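Local structure of pyruvate kinase (Pseudomonas aeruginosa, 6QXL) at residues Asp442-Leu445 / Val449-Lys452. The protein probably catalyses the last step of glycolysis, transferring the phosphate of phosphoenolpyruvate to ADP to give pyruvate and ATP, and binds glucose-6-phosphate as a homotetramer. Residues are numbered along the deposited sequence; the frame is centred on the assembly and turned at random.
Sequences DELL and VVTK
Leu444 and Val449 meet where helix 436-446 ends and the chain turns toward strand 455-461, in the alpha/beta domain of pyruvate kinase. This is the second half of a beta-alpha-beta crossover, which runs from strand 421-425 through helix 436-446 to strand 455-461. The backbone N of Val449 donates to Leu444 O at 3.1 Å. The N-H...O angle is 145°. The bond reaches back five residues and ties the exit loop to the last turn.

Beside it lies an apolar cluster. The side chains of Leu444 and Val450 lie obliquely across each other, with Leu444 CB 3.8 Å from Val450 CG2. Val450 CG2 sits between its own backbone N and carbonyl carbon (chi1 -58° for CG1), and from there it also meets Leu445 CG at 4.2 Å. One methyl thus touches two consecutive leucines. The second branch, Val450 CG1, lies 4.2 Å from Leu444 CD1. Leu444 CB and Val449 CB also approach to 4.4 Å, beside the bond.

The layer packs on the sheet. Leu444 is buried against Ala379 and Ile381 of strand 377-383, and with Val449 it touches Tyr403 of strand 402-406. Leu445 and Val450 share Val478 as a partner. Farther along the loop, Asp454 OD2 accepts a hydrogen bond from Thr451 N.

The CB of Leu445 points away from the loop, but CD2 of the same residue reaches back to it. There CD2 rests 4.0 Å from Thr451 CA and 3.3 Å from Val450 O.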
loop_
_atom_site.group_PDB
_atom_site.type_symbol
_atom_site.label_atom_id
_atom_site.label_comp_id
_atom_site.label_asym_id
_atom_site.label_seq_id
_atom_site.Cartn_x
_atom_site.Cartn_y
_atom_site.Cartn_z
ATOM N N ASP A 442 -9.855 -39.789 3.846
ATOM C CA ASP A 442 -10.473 -40.798 2.969
ATOM C C ASP A 442 -11.688 -40.241 2.233
ATOM O O ASP A 442 -11.835 -40.443 1.022
ATOM C CB ASP A 442 -10.845 -42.078 3.741
ATOM C CG ASP A 442 -9.647 -42.997 3.985
ATOM O OD1 ASP A 442 -8.685 -42.975 3.190
ATOM O OD2 ASP A 442 -9.652 -43.723 5.005
ATOM N N GLU A 443 -12.522 -39.503 2.964
ATOM C CA GLU A 443 -13.698 -38.863 2.380
ATOM C C GLU A 443 -13.357 -37.981 1.169
ATOM O O GLU A 443 -14.110 -37.939 0.204
ATOM C CB GLU A 443 -14.428 -38.043 3.443
ATOM C CG GLU A 443 -15.046 -38.872 4.567
ATOM C CD GLU A 443 -16.259 -39.679 4.127
ATOM O OE1 GLU A 443 -17.162 -39.065 3.594
ATOM O OE2 GLU A 443 -16.295 -40.905 4.313
ATOM N N LEU A 444 -12.225 -37.295 1.201
ATOM C CA LEU A 444 -11.815 -36.501 0.047
ATOM C C LEU A 444 -11.193 -37.342 -1.051
ATOM O O LEU A 444 -11.340 -37.033 -2.228
ATOM C CB LEU A 444 -10.852 -35.379 0.463
ATOM C CG LEU A 444 -11.341 -34.359 1.488
ATOM C CD1 LEU A 444 -10.266 -33.302 1.651
ATOM C CD2 LEU A 444 -12.662 -33.711 1.073
ATOM N N LEU A 445 -10.481 -38.393 -0.680
ATOM C CA LEU A 445 -9.943 -39.327 -1.681
ATOM C C LEU A 445 -11.062 -40.037 -2.448
ATOM O O LEU A 445 -10.965 -40.158 -3.678
ATOM C CB LEU A 445 -9.039 -40.352 -1.017
ATOM C CG LEU A 445 -7.646 -39.841 -0.645
ATOM C CD1 LEU A 445 -7.116 -40.710 0.511
ATOM C CD2 LEU A 445 -6.706 -39.819 -1.874
ATOM N N VAL A 449 -11.124 -35.273 -4.799
ATOM C CA VAL A 449 -10.731 -33.880 -4.529
ATOM C C VAL A 449 -9.229 -33.773 -4.268
ATOM O O VAL A 449 -8.611 -32.779 -4.634
ATOM C CB VAL A 449 -11.498 -33.304 -3.332
ATOM C CG1 VAL A 449 -10.974 -31.912 -2.964
ATOM C CG2 VAL A 449 -12.978 -33.274 -3.665
ATOM N N VAL A 450 -8.653 -34.784 -3.630
ATOM C CA VAL A 450 -7.234 -34.803 -3.356
ATOM C C VAL A 450 -6.659 -36.156 -3.765
ATOM O O VAL A 450 -7.367 -37.163 -3.747
ATOM C CB VAL A 450 -6.958 -34.482 -1.881
ATOM C CG1 VAL A 450 -7.521 -33.109 -1.471
ATOM C CG2 VAL A 450 -7.346 -35.619 -0.892
ATOM N N THR A 451 -5.377 -36.163 -4.085
ATOM C CA THR A 451 -4.671 -37.400 -4.400
ATOM C C THR A 451 -3.393 -37.491 -3.574
ATOM O O THR A 451 -3.026 -36.561 -2.848
ATOM C CB THR A 451 -4.328 -37.463 -5.913
ATOM O OG1 THR A 451 -3.415 -38.531 -6.190
ATOM C CG2 THR A 451 -3.690 -36.200 -6.409
ATOM N N LYS A 452 -2.723 -38.634 -3.667
ATOM C CA LYS A 452 -1.479 -38.842 -2.939
ATOM C C LYS A 452 -0.465 -37.775 -3.391
ATOM O O LYS A 452 -0.320 -37.544 -4.608
ATOM C CB LYS A 452 -0.937 -40.242 -3.211
ATOM C CG LYS A 452 0.125 -40.699 -2.237
ATOM C CD LYS A 452 0.818 -41.967 -2.624
ATOM C CE LYS A 452 1.799 -42.345 -1.508
ATOM N NZ LYS A 452 2.564 -43.600 -1.745
#